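Local coordinates for transcription antitermination protein NusB (Aquifex aeolicus, PDB 3R2C) that probably acts in transcription antitermination at ribosomal RNA operons, binding the boxA antiterminator sequence of their RNA, at residues Gly26-Phe29 / Lys30-Val33; Leu13-Tyr16 / Arg17-Leu20; Arg56-Glu59 / Glu60-Ile64. All coordinates share one frame; numbering follows the deposited sequence. Where two conformers were deposited one is given.

Contact 1. Residues Gly26-Phe29 / Lys30-Val33. With ACT (acetate ion), chain K.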
loop_
_atom_site.group_PDB
_atom_site.type_symbol
_atom_site.label_atom_id
_atom_site.label_comp_id
_atom_site.label_asym_id
_atom_site.label_seq_id
_atom_site.Cartn_x
_atom_site.Cartn_y
_atom_site.Cartn_z
ATOM N N GLY A 26 -13.939 3.158 1.475
ATOM C CA GLY A 26 -14.552 3.732 2.662
ATOM C C GLY A 26 -14.456 2.822 3.880
ATOM O O GLY A 26 -14.187 3.293 4.982
ATOM N N GLU A 27 -14.685 1.525 3.673
ATOM C CA GLU A 27 -14.573 0.515 4.731
ATOM C C GLU A 27 -13.109 0.247 5.130
ATOM O O GLU A 27 -12.802 -0.004 6.303
ATOM C CB GLU A 27 -15.242 -0.795 4.277
ATOM C CG GLU A 27 -16.767 -0.778 4.365
ATOM C CD GLU A 27 -17.421 -1.944 3.626
ATOM O OE1 GLU A 27 -16.837 -3.052 3.595
ATOM O OE2 GLU A 27 -18.524 -1.748 3.072
ATOM N N LEU A 28 -12.213 0.256 4.151
ATOM C CA LEU A 28 -10.785 0.097 4.430
ATOM C C LEU A 28 -10.255 1.300 5.226
ATOM O O LEU A 28 -9.414 1.146 6.110
ATOM C CB LEU A 28 -9.993 -0.104 3.133
ATOM C CG LEU A 28 -10.308 -1.400 2.373
ATOM C CD1 LEU A 28 -9.593 -1.439 1.030
ATOM C CD2 LEU A 28 -9.955 -2.635 3.216
ATOM N N PHE A 29 -10.761 2.494 4.915
ATOM C CA PHE A 29 -10.373 3.713 5.616
ATOM C C PHE A 29 -10.798 3.646 7.086
ATOM O O PHE A 29 -10.045 4.003 7.986
ATOM C CB PHE A 29 -11.016 4.928 4.942
ATOM C CG PHE A 29 -10.603 6.250 5.539
ATOM C CD1 PHE A 29 -9.378 6.816 5.229
ATOM C CD2 PHE A 29 -11.452 6.936 6.396
ATOM C CE1 PHE A 29 -8.988 8.046 5.779
ATOM C CE2 PHE A 29 -11.072 8.165 6.944
ATOM C CZ PHE A 29 -9.831 8.714 6.633
ATOM N N LYS A 30 -12.017 3.178 7.323
ATOM C CA LYS A 30 -12.510 2.993 8.677
ATOM C C LYS A 30 -11.609 2.010 9.438
ATOM O O LYS A 30 -11.273 2.256 10.594
ATOM C CB LYS A 30 -13.980 2.537 8.636
ATOM C CG LYS A 30 -14.605 2.153 9.976
ATOM C CD LYS A 30 -15.914 1.362 9.787
ATOM C CE LYS A 30 -17.119 2.259 9.471
ATOM N NZ LYS A 30 -18.356 1.469 9.163
ATOM N N GLU A 31 -11.183 0.919 8.795
ATOM C CA GLU A 31 -10.290 -0.041 9.450
ATOM C C GLU A 31 -8.969 0.604 9.883
ATOM O O GLU A 31 -8.497 0.400 11.007
ATOM C CB GLU A 31 -9.964 -1.219 8.526
ATOM C CG GLU A 31 -11.042 -2.258 8.397
ATOM C CD GLU A 31 -10.623 -3.412 7.484
ATOM O OE1 GLU A 31 -9.426 -3.501 7.121
ATOM O OE2 GLU A 31 -11.491 -4.228 7.132
ATOM N N VAL A 32 -8.354 1.366 8.985
ATOM C CA VAL A 32 -7.053 1.960 9.295
ATOM C C VAL A 32 -7.162 3.012 10.402
ATOM O O VAL A 32 -6.311 3.081 11.287
ATOM C CB VAL A 32 -6.385 2.555 8.037
ATOM C CG1 VAL A 32 -5.110 3.314 8.422
ATOM C CG2 VAL A 32 -6.065 1.440 7.037
ATOM N N VAL A 33 -8.213 3.823 10.352
ATOM C CA VAL A 33 -8.434 4.859 11.357
ATOM C C VAL A 33 -8.561 4.222 12.747
ATOM O O VAL A 33 -7.980 4.703 13.730
ATOM C CB VAL A 33 -9.700 5.698 11.017
ATOM C CG1 VAL A 33 -10.222 6.444 12.247
ATOM C CG2 VAL A 33 -9.409 6.673 9.865
HETATM C C ACT K . -18.256 2.753 5.482
HETATM O O ACT K . -18.825 2.079 4.587
HETATM O OXT ACT K . -18.092 2.178 6.581
HETATM C CH3 ACT K . -17.799 4.168 5.261
#

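Contact 2. Residues Leu13-Tyr16 / Arg17-Leu20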
loop_
_atom_site.group_PDB
_atom_site.type_symbol
_atom_site.label_atom_id
_atom_site.label_comp_id
_atom_site.label_asym_id
_atom_site.label_seq_id
_atom_site.Cartn_x
_atom_site.Cartn_y
_atom_site.Cartn_z
ATOM N N LEU A 13 -1.607 3.536 3.614
ATOM C CA LEU A 13 -2.034 2.241 4.137
ATOM C C LEU A 13 -3.364 1.833 3.524
ATOM O O LEU A 13 -3.583 0.650 3.223
ATOM C CB LEU A 13 -2.146 2.270 5.672
ATOM C CG LEU A 13 -0.795 2.472 6.380
ATOM C CD1 LEU A 13 -0.940 2.477 7.900
ATOM C CD2 LEU A 13 0.215 1.401 5.954
ATOM N N VAL A 14 -4.250 2.805 3.333
ATOM C CA VAL A 14 -5.548 2.502 2.747
ATOM C C VAL A 14 -5.406 2.083 1.280
ATOM O O VAL A 14 -5.973 1.077 0.885
ATOM C CB VAL A 14 -6.572 3.646 2.941
ATOM C CG1 VAL A 14 -7.883 3.339 2.194
ATOM C CG2 VAL A 14 -6.867 3.842 4.453
ATOM N N LEU A 15 -4.633 2.830 0.495
ATOM C CA LEU A 15 -4.419 2.499 -0.907
ATOM C C LEU A 15 -3.733 1.139 -1.041
ATOM O O LEU A 15 -4.076 0.358 -1.910
ATOM C CB LEU A 15 -3.573 3.586 -1.596
ATOM C CG LEU A 15 -4.245 4.965 -1.684
ATOM C CD1 LEU A 15 -3.336 6.008 -2.365
ATOM C CD2 LEU A 15 -5.589 4.869 -2.422
ATOM N N TYR A 16 -2.766 0.871 -0.169
ATOM C CA TYR A 16 -2.046 -0.397 -0.158
ATOM C C TYR A 16 -3.029 -1.549 0.087
ATOM O O TYR A 16 -3.056 -2.533 -0.665
ATOM C CB TYR A 16 -0.929 -0.330 0.895
ATOM C CG TYR A 16 -0.217 -1.636 1.235
ATOM C CD1 TYR A 16 0.833 -2.112 0.454
ATOM C CD2 TYR A 16 -0.572 -2.363 2.361
ATOM C CE1 TYR A 16 1.498 -3.293 0.782
ATOM C CE2 TYR A 16 0.084 -3.529 2.699
ATOM C CZ TYR A 16 1.114 -3.992 1.905
ATOM O OH TYR A 16 1.744 -5.171 2.243
ATOM N N ARG A 17 -3.880 -1.415 1.101
ATOM C CA ARG A 17 -4.887 -2.444 1.376
ATOM C C ARG A 17 -5.906 -2.604 0.263
ATOM O O ARG A 17 -6.356 -3.714 -0.036
ATOM C CB ARG A 17 -5.639 -2.119 2.662
ATOM C CG ARG A 17 -4.990 -2.721 3.859
ATOM C CD ARG A 17 -5.588 -2.193 5.140
ATOM N NE ARG A 17 -4.584 -2.207 6.190
ATOM C CZ ARG A 17 -4.855 -2.163 7.486
ATOM N NH1 ARG A 17 -6.110 -2.120 7.901
ATOM N NH2 ARG A 17 -3.860 -2.192 8.354
ATOM N N TRP A 18 -6.286 -1.490 -0.338
ATOM C CA TRP A 18 -7.275 -1.492 -1.417
ATOM C C TRP A 18 -6.704 -2.281 -2.599
ATOM O O TRP A 18 -7.384 -3.117 -3.200
ATOM C CB TRP A 18 -7.549 -0.046 -1.816
ATOM C CG TRP A 18 -8.577 0.152 -2.878
ATOM C CD1 TRP A 18 -9.771 -0.486 -3.008
ATOM C CD2 TRP A 18 -8.499 1.088 -3.956
ATOM N NE1 TRP A 18 -10.447 -0.002 -4.098
ATOM C CE2 TRP A 18 -9.684 0.971 -4.700
ATOM C CE3 TRP A 18 -7.545 2.023 -4.356
ATOM C CZ2 TRP A 18 -9.935 1.735 -5.829
ATOM C CZ3 TRP A 18 -7.788 2.782 -5.477
ATOM C CH2 TRP A 18 -8.978 2.644 -6.196
ATOM N N ASP A 19 -5.429 -2.046 -2.886
ATOM C CA ASP A 19 -4.763 -2.697 -4.006
ATOM C C ASP A 19 -4.749 -4.208 -3.762
ATOM O O ASP A 19 -4.992 -5.008 -4.669
ATOM C CB ASP A 19 -3.335 -2.154 -4.148
ATOM C CG ASP A 19 -2.790 -2.289 -5.565
ATOM O OD1 ASP A 19 -3.530 -2.708 -6.467
ATOM O OD2 ASP A 19 -1.609 -1.988 -5.780
ATOM N N LEU A 20 -4.497 -4.592 -2.516
ATOM C CA LEU A 20 -4.377 -6.000 -2.154
ATOM C C LEU A 20 -5.707 -6.729 -2.009
ATOM O O LEU A 20 -5.794 -7.923 -2.303
ATOM C CB LEU A 20 -3.609 -6.132 -0.846
ATOM C CG LEU A 20 -2.109 -5.912 -1.034
ATOM C CD1 LEU A 20 -1.452 -5.636 0.298
ATOM C CD2 LEU A 20 -1.514 -7.117 -1.719
#

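Contact 3. Residues Arg56-Glu59 / Glu60-Ile64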
loop_
_atom_site.group_PDB
_atom_site.type_symbol
_atom_site.label_atom_id
_atom_site.label_comp_id
_atom_site.label_asym_id
_atom_site.label_seq_id
_atom_site.Cartn_x
_atom_site.Cartn_y
_atom_site.Cartn_z
ATOM N N ARG A 56 -10.954 8.408 -6.675
ATOM C CA ARG A 56 -11.799 9.002 -7.702
ATOM C C ARG A 56 -11.045 9.290 -9.013
ATOM O O ARG A 56 -11.657 9.380 -10.078
ATOM C CB ARG A 56 -12.456 10.279 -7.166
ATOM C CG ARG A 56 -12.988 11.212 -8.253
ATOM C CD ARG A 56 -13.619 12.470 -7.665
ATOM N NE ARG A 56 -12.734 13.624 -7.794
ATOM C CZ ARG A 56 -12.140 14.241 -6.776
ATOM N NH1 ARG A 56 -12.338 13.834 -5.527
ATOM N NH2 ARG A 56 -11.349 15.280 -7.014
ATOM N N HIS A 57 -9.729 9.459 -8.936
ATOM C CA HIS A 57 -8.927 9.700 -10.134
ATOM C C HIS A 57 -7.973 8.548 -10.474
ATOM O O HIS A 57 -7.006 8.719 -11.217
ATOM C CB HIS A 57 -8.144 10.992 -9.939
ATOM C CG HIS A 57 -9.023 12.192 -9.818
ATOM N ND1 HIS A 57 -9.751 12.687 -10.880
ATOM C CD2 HIS A 57 -9.303 12.994 -8.764
ATOM C CE1 HIS A 57 -10.440 13.742 -10.485
ATOM N NE2 HIS A 57 -10.182 13.953 -9.206
ATOM N N ILE A 58 -8.271 7.358 -9.977
ATOM C CA ILE A 58 -7.296 6.272 -10.033
ATOM C C ILE A 58 -6.865 5.907 -11.471
ATOM O O ILE A 58 -5.690 5.627 -11.702
ATOM C CB ILE A 58 -7.811 5.027 -9.284
ATOM C CG1 ILE A 58 -6.679 4.008 -9.071
ATOM C CG2 ILE A 58 -8.999 4.409 -10.022
ATOM C CD1 ILE A 58 -5.512 4.544 -8.243
ATOM N N GLU A 59 -7.790 5.913 -12.436
ATOM C CA GLU A 59 -7.427 5.553 -13.802
ATOM C C GLU A 59 -6.479 6.572 -14.419
ATOM O O GLU A 59 -5.526 6.199 -15.094
ATOM C CB GLU A 59 -8.671 5.409 -14.701
ATOM C CG GLU A 59 -9.603 4.270 -14.273
ATOM C CD GLU A 59 -9.299 2.975 -14.985
ATOM O OE1 GLU A 59 -8.335 2.288 -14.577
ATOM O OE2 GLU A 59 -10.026 2.649 -15.954
ATOM N N GLU A 60 -6.749 7.857 -14.214
ATOM C CA GLU A 60 -5.877 8.886 -14.773
ATOM C C GLU A 60 -4.524 8.872 -14.052
ATOM O O GLU A 60 -3.481 9.078 -14.656
ATOM C CB GLU A 60 -6.510 10.274 -14.658
ATOM C CG GLU A 60 -5.705 11.351 -15.354
ATOM C CD GLU A 60 -6.412 12.699 -15.399
ATOM O OE1 GLU A 60 -7.542 12.823 -14.867
ATOM O OE2 GLU A 60 -5.821 13.641 -15.974
ATOM N N ILE A 61 -4.538 8.626 -12.752
ATOM C CA ILE A 61 -3.287 8.582 -11.982
ATOM C C ILE A 61 -2.381 7.452 -12.510
ATOM O O ILE A 61 -1.194 7.641 -12.745
ATOM C CB ILE A 61 -3.587 8.405 -10.476
ATOM C CG1 ILE A 61 -4.132 9.729 -9.913
ATOM C CG2 ILE A 61 -2.338 7.954 -9.716
ATOM C CD1 ILE A 61 -4.721 9.626 -8.513
ATOM N N ASP A 62 -2.964 6.284 -12.737
ATOM C CA ASP A 62 -2.203 5.143 -13.234
ATOM C C ASP A 62 -1.633 5.428 -14.635
ATOM O O ASP A 62 -0.523 5.028 -14.959
ATOM C CB ASP A 62 -3.094 3.885 -13.245
ATOM C CG ASP A 62 -3.282 3.285 -11.833
ATOM O OD1 ASP A 62 -2.770 3.877 -10.851
ATOM O OD2 ASP A 62 -3.942 2.228 -11.697
ATOM N N SER A 63 -2.410 6.108 -15.464
ATOM C CA SER A 63 -1.949 6.487 -16.801
ATOM C C SER A 63 -0.784 7.479 -16.730
ATOM O O SER A 63 0.197 7.376 -17.474
ATOM C CB SER A 63 -3.108 7.101 -17.584
ATOM O OG SER A 63 -2.671 7.596 -18.828
ATOM N N ILE A 64 -0.899 8.463 -15.847
ATOM C CA ILE A 64 0.170 9.448 -15.684
ATOM C C ILE A 64 1.460 8.757 -15.248
ATOM O O ILE A 64 2.536 9.040 -15.756
ATOM C CB ILE A 64 -0.217 10.508 -14.653
ATOM C CG1 ILE A 64 -1.270 11.441 -15.263
ATOM C CG2 ILE A 64 1.025 11.272 -14.188
ATOM C CD1 ILE A 64 -2.021 12.254 -14.251
HETATM O O HOH W 1 -9.363 11.552 -13.391
#

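Contact 1. Residues Gly26-Phe29 / Lys30-Val33
The ring of Phe-29 carries the side-chain contact, with a methyl of Val-33 over one face. Val-33 CG2 sits 4.0 Å from the centroid of the Phe-29 ring, in a CH-pi contact 22° off the ring normal. It is displaced toward the rim, and the closest ring atom is Phe-29 CE2, 3.7 Å from Val-33 CG2. With chi1 at -176°, the Phe-29 ring swings away from the backbone N and lies alongside the next turn, where Val-33 CG2 meets its face. Tyr-44 meets the same ring edge-to-face. Ala-47, Lys-48 and Val-51 of helix 41-56 also pack on Phe-29. The pair is one turn of helix 25-36, and the side chains of Phe-29 and Val-33 join that helix to helix 41-56.

The backbone runs as a regular alpha-helix. Four successive i to i+4 bonds cross from Gly-26-Phe-29 to Lys-30-Val-33. The last, Val-33 N to Phe-29 O, is 3.0 Å long, and it ties together the two residues whose side chains also touch.

On another side of the helix, Leu-28 and Glu-31 lie side by side and point the same way. Leu-28 CD2 comes to 4.0 Å from Glu-31 OE1. That oxygen forms a salt bridge with Arg-21, so the leucine methyl lies beside an ion pair.

Lys-30 reaches outward. Its chain bends at chi3 (-80°), and Lys-30 NZ donates a 2.7 Å hydrogen bond to OXT of an acetate ion, probably from the crystallisation liquor. Glu-27 CG lies 3.5 Å from the acetate O, while the Glu-27 carboxylate and the Lys-30 ammonium do not touch. The chemistry is therefore divided round the helix: apolar contact on helix 41-56, a salt bridge to helix 3-21, and an exposed lysine whose ammonium here pairs with an acetate ion.

Contact 2. Residues Leu13-Tyr16 / Arg17-Leu20
Tyr-16 lies across Leu-20, one turn further along helix 3-21. Tyr-16 CB is 3.2 Å from Arg-17 N, as the chain itself dictates. With chi1 at 170°, CG turns away from the backbone N and the ring extends beside the following turn. CD2 is the first ring atom to meet Leu-20 CD1. CE2 comes closer, and Tyr-16 CZ lies 3.4 Å from Leu-20 CD1. Leu-20 CD1 thus sits over one face, offset toward the rim, in a CH-pi contact 3.6 Å from the Tyr-16 ring centroid. At the tip, Tyr-16 OH is hydrogen-bonded to an acidic side chain of another protein chain. This is an i to i+4 pair within one turn of the first helix of the all-helical NusB fold, and the side chains of both residues pack on the partner protein. With an alanine here in place of Tyr-16, Leu-20 CD1 would lose the ring face it lies on, and the acidic group of the partner chain is likely to be left without this hydroxyl. Farther round the helix, Leu-15 CD2 approaches Trp-18 CE3 at 4.0 Å. Arg-17 carries its guanidinium to a salt bridge with Glu-35, and Asp-19 pairs with Arg-82. Leu-20 N donates to Tyr-16 O at 3.1 Å.

Contact 3. Residues Arg56-Glu59 / Glu60-Ile64
Ile-58 lays its CD1 methyl against the carboxylate of Asp-62, one turn on, with Ile-58 CD1 3.8 Å from Asp-62 OD1. A chi1 of -167° turns Ile-58 CG1 away from the backbone N and carries the chain toward the next turn. Asp-62 OD2 is taken up by a salt bridge to Arg-86 of helix 79-94, and Ile-58 packs on that same arginine.

His-57 stands at the N-cap of helix 58-66, where the chain leaves helix 41-56. His-57 O accepts from Ile-61 N at 2.9 Å, and the donor lies nearly in line with the C=O bond. Ile-61 CG1 also packs on this carbonyl, 3.3 Å from His-57 O. Ile-61 CD1 comes to 4.0 Å from His-57 CB. Phe-94 stacks on the imidazole and also packs on Ile-61.

A water in the plane of the His-57 ring lies 2.8 Å from His-57 ND1. It donates to Glu-60 OE1 at 2.7 Å. The water ties the N-cap residue to Glu-60 without direct contact of ring and carboxylate, and probably limits how far the imidazole can turn.

Contact 2 comes first from the N terminus, late in helix 3-21. The chain then turns into helix 25-36, which holds contact 1. It passes through helix 41-56 before reaching contact 3, at the start of helix 58-66. Each contact is local, so none closes a loop, and the three run in series without nesting or crossing. Contacts 1 and 2 touch directly: Leu-28 packs on Trp-18, and Val-32 on Val-14, which joins successive helices. Contact 2 also reaches contact 3, where Trp-18 packs on Ile-58. Contacts 1 and 3 do not touch, their nearest atoms being about 10 Å apart. Trp-18 of contact 2 thus touches both contact 1 and contact 3.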